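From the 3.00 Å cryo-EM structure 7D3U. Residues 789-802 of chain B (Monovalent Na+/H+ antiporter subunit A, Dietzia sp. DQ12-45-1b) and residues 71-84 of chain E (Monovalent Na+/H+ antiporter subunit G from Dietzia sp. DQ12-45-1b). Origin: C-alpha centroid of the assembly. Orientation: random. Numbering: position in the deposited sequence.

Chain B, residues 789-802: VFLRTFARILGPLI
Chain E 71-84: AVAAILQFASSAIG

How do the two stretches lie against each other? Both are helical, and they run nearly antiparallel, their N-to-C directions 163° apart and their axes 10.8 Å apart at closest approach. The register pairs Phe B790 with Ile E83 (CA to CA 6.8 Å), Phe B794 with Ala E79 (7.8 Å), Leu B798 with Leu E76 (8.8 Å) and Leu B801 with Val E72 (9.4 Å), so the backbones diverge along chain B. No hydrogen bond crosses; the two stretches together bury 392 Å², and the contacts between side chains are apolar.

What does the first turn of chain B offer? Phe B790 has its CA-to-CB bond toward chain E, but with chi1 at -47° (m) its ring leads away. The backbone here is close to the partner: Phe B790 O lies 3.8 Å from Ile E83 CD1, and accepts the 3.1 Å hydrogen bond from Phe B794 N.

Why is Phe B794 central? Its chi1 is t (-171°) with chi2 at 42°, which lays the ring along three residues of chain E. Its CB meets Ile E83 CD1 at 3.5 Å, the isoleucine being extended (m, t). Its CE1 reaches Ala E79 CB at 3.6 Å, where the small methyl leaves room for the ring. Its CZ touches Leu E76 CD2 at 3.8 Å, at the ring edge.

How does the contact continue through the kink? The N atoms of Arg B796, Ile B797 and Pro B800 lack bonds to the turn before, and proline has no amide hydrogen to give; Arg B796 N bonds instead to Thr B793 O (2.8 Å) and Ile B797 N to Phe B794 O (3.2 Å), each one residue short of the usual acceptor. Leu B798 (chi1 -143°, between wells; chi2 p) starts sideways, yet its CD1 comes 4.1 Å from Leu E76 CD2. The CA-to-CB bond of Leu B801 (t, chi2 -90°) is toward chain E, and CD1 lies 3.8 Å from Leu E76 CD1 and CD2 4.3 Å from CG1 of Val E72 (t). Leu E76 (m, t) thus bridges Phe B794, Leu B798 and Leu B801, its branched end suited to filling the wider gap.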

# COMPACT_ATOMS: atom_id res chain seq x y z
N VAL B 789 8.53 -38.98 -31.71
CA VAL B 789 7.99 -39.10 -33.06
C VAL B 789 6.47 -39.07 -33.03
O VAL B 789 5.83 -38.64 -34.00
CB VAL B 789 8.52 -40.38 -33.73
CG1 VAL B 789 7.93 -41.61 -33.09
CG2 VAL B 789 8.22 -40.36 -35.22
N PHE B 790 5.86 -39.50 -31.93
CA PHE B 790 4.41 -39.52 -31.84
C PHE B 790 3.84 -38.11 -31.82
O PHE B 790 2.89 -37.80 -32.55
CB PHE B 790 3.96 -40.31 -30.61
CG PHE B 790 4.66 -41.62 -30.45
CD1 PHE B 790 4.62 -42.57 -31.46
CD2 PHE B 790 5.36 -41.92 -29.30
CE1 PHE B 790 5.26 -43.78 -31.31
CE2 PHE B 790 6.00 -43.12 -29.15
CZ PHE B 790 5.95 -44.06 -30.16
N LEU B 791 4.41 -37.24 -30.99
CA LEU B 791 3.94 -35.86 -30.95
C LEU B 791 4.41 -35.06 -32.15
O LEU B 791 3.67 -34.19 -32.63
CB LEU B 791 4.39 -35.19 -29.66
CG LEU B 791 3.72 -33.84 -29.39
CD1 LEU B 791 2.22 -33.95 -29.53
CD2 LEU B 791 4.09 -33.32 -28.01
N ARG B 792 5.61 -35.33 -32.66
CA ARG B 792 6.10 -34.59 -33.81
C ARG B 792 5.29 -34.86 -35.07
O ARG B 792 5.35 -34.07 -36.01
CB ARG B 792 7.58 -34.92 -34.06
CG ARG B 792 8.53 -34.22 -33.11
CD ARG B 792 9.97 -34.29 -33.58
NE ARG B 792 10.55 -35.62 -33.40
CZ ARG B 792 10.65 -36.53 -34.37
NH1 ARG B 792 10.21 -36.25 -35.59
NH2 ARG B 792 11.20 -37.71 -34.12
N THR B 793 4.54 -35.96 -35.11
CA THR B 793 3.67 -36.26 -36.24
C THR B 793 2.23 -35.81 -36.00
O THR B 793 1.62 -35.22 -36.89
CB THR B 793 3.70 -37.76 -36.55
OG1 THR B 793 5.00 -38.13 -37.01
CG2 THR B 793 2.68 -38.09 -37.63
N PHE B 794 1.68 -36.08 -34.82
CA PHE B 794 0.35 -35.59 -34.51
C PHE B 794 0.28 -34.07 -34.56
O PHE B 794 -0.78 -33.50 -34.85
CB PHE B 794 -0.09 -36.08 -33.13
CG PHE B 794 -1.54 -35.82 -32.83
CD1 PHE B 794 -2.51 -36.00 -33.79
CD2 PHE B 794 -1.92 -35.38 -31.57
CE1 PHE B 794 -3.84 -35.75 -33.51
CE2 PHE B 794 -3.25 -35.14 -31.28
CZ PHE B 794 -4.21 -35.32 -32.25
N ALA B 795 1.40 -33.39 -34.30
CA ALA B 795 1.43 -31.95 -34.45
C ALA B 795 1.33 -31.52 -35.90
O ALA B 795 0.86 -30.41 -36.17
CB ALA B 795 2.70 -31.37 -33.83
N ARG B 796 1.72 -32.38 -36.85
CA ARG B 796 1.57 -32.04 -38.26
C ARG B 796 0.11 -31.89 -38.66
O ARG B 796 -0.18 -31.26 -39.68
CB ARG B 796 2.23 -33.10 -39.13
CG ARG B 796 3.74 -32.97 -39.24
CD ARG B 796 4.33 -34.14 -40.00
NE ARG B 796 3.50 -34.53 -41.13
CZ ARG B 796 3.70 -35.62 -41.86
NH1 ARG B 796 4.71 -36.43 -41.59
NH2 ARG B 796 2.89 -35.89 -42.88
N ILE B 797 -0.82 -32.45 -37.88
CA ILE B 797 -2.25 -32.25 -38.10
C ILE B 797 -2.88 -31.41 -37.00
O ILE B 797 -4.02 -30.96 -37.17
CB ILE B 797 -2.99 -33.60 -38.23
CG1 ILE B 797 -2.84 -34.43 -36.96
CG2 ILE B 797 -2.47 -34.37 -39.43
CD1 ILE B 797 -3.72 -35.67 -36.93
N LEU B 798 -2.19 -31.19 -35.89
CA LEU B 798 -2.69 -30.33 -34.82
C LEU B 798 -2.27 -28.88 -34.98
O LEU B 798 -2.80 -28.02 -34.27
CB LEU B 798 -2.22 -30.85 -33.46
CG LEU B 798 -3.21 -30.72 -32.31
CD1 LEU B 798 -4.44 -31.56 -32.59
CD2 LEU B 798 -2.57 -31.11 -31.00
N GLY B 799 -1.33 -28.59 -35.87
CA GLY B 799 -0.91 -27.23 -36.11
C GLY B 799 -1.90 -26.49 -36.97
O GLY B 799 -2.49 -25.49 -36.55
N PRO B 800 -2.10 -26.96 -38.20
CA PRO B 800 -3.14 -26.35 -39.05
C PRO B 800 -4.51 -26.36 -38.40
O PRO B 800 -5.26 -25.38 -38.53
CB PRO B 800 -3.09 -27.20 -40.32
CG PRO B 800 -1.69 -27.67 -40.38
CD PRO B 800 -1.28 -27.92 -38.96
N LEU B 801 -4.87 -27.44 -37.71
CA LEU B 801 -6.17 -27.49 -37.05
C LEU B 801 -6.30 -26.40 -36.00
O LEU B 801 -7.32 -25.70 -35.94
CB LEU B 801 -6.39 -28.88 -36.44
CG LEU B 801 -7.79 -29.24 -35.93
CD1 LEU B 801 -7.99 -28.85 -34.48
CD2 LEU B 801 -8.86 -28.60 -36.81
N ILE B 802 -5.27 -26.22 -35.18
CA ILE B 802 -5.33 -25.20 -34.13
C ILE B 802 -5.32 -23.81 -34.73
O ILE B 802 -6.01 -22.91 -34.24
CB ILE B 802 -4.18 -25.41 -33.12
CG1 ILE B 802 -4.60 -26.40 -32.04
CG2 ILE B 802 -3.77 -24.09 -32.49
CD1 ILE B 802 -3.54 -26.67 -31.01
N ALA E 71 -17.01 -34.87 -36.54
CA ALA E 71 -16.16 -35.73 -37.36
C ALA E 71 -14.68 -35.48 -37.08
O ALA E 71 -13.88 -36.41 -37.12
CB ALA E 71 -16.46 -35.52 -38.84
N VAL E 72 -14.31 -34.22 -36.81
CA VAL E 72 -12.94 -33.93 -36.42
C VAL E 72 -12.70 -34.33 -34.97
O VAL E 72 -11.63 -34.84 -34.62
CB VAL E 72 -12.63 -32.44 -36.66
CG1 VAL E 72 -11.36 -32.03 -35.95
CG2 VAL E 72 -12.54 -32.16 -38.15
N ALA E 73 -13.70 -34.09 -34.11
CA ALA E 73 -13.53 -34.36 -32.69
C ALA E 73 -13.31 -35.84 -32.41
O ALA E 73 -12.55 -36.20 -31.51
CB ALA E 73 -14.75 -33.85 -31.92
N ALA E 74 -13.97 -36.71 -33.17
CA ALA E 74 -13.82 -38.15 -32.94
C ALA E 74 -12.39 -38.60 -33.22
O ALA E 74 -11.77 -39.31 -32.41
CB ALA E 74 -14.81 -38.93 -33.79
N ILE E 75 -11.85 -38.20 -34.38
CA ILE E 75 -10.48 -38.57 -34.73
C ILE E 75 -9.50 -37.97 -33.74
O ILE E 75 -8.53 -38.63 -33.32
CB ILE E 75 -10.17 -38.13 -36.17
CG1 ILE E 75 -11.17 -38.75 -37.14
CG2 ILE E 75 -8.75 -38.51 -36.55
CD1 ILE E 75 -10.99 -38.29 -38.57
N LEU E 76 -9.73 -36.72 -33.34
CA LEU E 76 -8.83 -36.09 -32.37
C LEU E 76 -8.89 -36.80 -31.02
O LEU E 76 -7.86 -36.98 -30.37
CB LEU E 76 -9.17 -34.61 -32.22
CG LEU E 76 -8.77 -33.74 -33.41
CD1 LEU E 76 -8.88 -32.27 -33.06
CD2 LEU E 76 -7.36 -34.07 -33.87
N GLN E 77 -10.08 -37.23 -30.60
CA GLN E 77 -10.21 -37.96 -29.35
C GLN E 77 -9.46 -39.28 -29.41
O GLN E 77 -8.76 -39.64 -28.46
CB GLN E 77 -11.68 -38.21 -29.03
CG GLN E 77 -12.46 -36.95 -28.72
CD GLN E 77 -13.92 -37.23 -28.48
OE1 GLN E 77 -14.47 -38.21 -28.96
NE2 GLN E 77 -14.57 -36.35 -27.73
N PHE E 78 -9.59 -40.01 -30.52
CA PHE E 78 -8.88 -41.27 -30.66
C PHE E 78 -7.37 -41.06 -30.58
O PHE E 78 -6.68 -41.69 -29.77
CB PHE E 78 -9.27 -41.95 -31.97
CG PHE E 78 -10.49 -42.82 -31.86
CD1 PHE E 78 -10.62 -43.73 -30.83
CD2 PHE E 78 -11.50 -42.72 -32.79
CE1 PHE E 78 -11.74 -44.52 -30.72
CE2 PHE E 78 -12.63 -43.52 -32.69
CZ PHE E 78 -12.74 -44.42 -31.66
N ALA E 79 -6.85 -40.16 -31.42
CA ALA E 79 -5.41 -39.93 -31.45
C ALA E 79 -4.90 -39.42 -30.11
O ALA E 79 -3.81 -39.81 -29.67
CB ALA E 79 -5.06 -38.95 -32.57
N SER E 80 -5.67 -38.57 -29.44
CA SER E 80 -5.21 -37.99 -28.18
C SER E 80 -5.24 -39.02 -27.06
O SER E 80 -4.31 -39.08 -26.25
CB SER E 80 -6.05 -36.77 -27.83
OG SER E 80 -7.28 -37.14 -27.24
N SER E 81 -6.29 -39.84 -27.00
CA SER E 81 -6.33 -40.89 -25.99
C SER E 81 -5.27 -41.94 -26.22
O SER E 81 -4.86 -42.62 -25.27
CB SER E 81 -7.71 -41.54 -25.95
OG SER E 81 -7.74 -42.59 -25.00
N ALA E 82 -4.81 -42.11 -27.46
CA ALA E 82 -3.67 -42.99 -27.70
C ALA E 82 -2.37 -42.35 -27.24
O ALA E 82 -1.62 -42.94 -26.45
CB ALA E 82 -3.60 -43.36 -29.18
N ILE E 83 -2.10 -41.13 -27.70
CA ILE E 83 -0.79 -40.52 -27.50
C ILE E 83 -0.59 -40.13 -26.04
O ILE E 83 0.52 -40.27 -25.50
CB ILE E 83 -0.62 -39.32 -28.44
CG1 ILE E 83 -0.50 -39.82 -29.88
CG2 ILE E 83 0.61 -38.51 -28.07
CD1 ILE E 83 -0.41 -38.72 -30.89
N GLY E 84 -1.63 -39.62 -25.38
CA GLY E 84 -1.50 -39.27 -23.98
C GLY E 84 -1.14 -40.46 -23.12
O GLY E 84 -0.24 -40.39 -22.28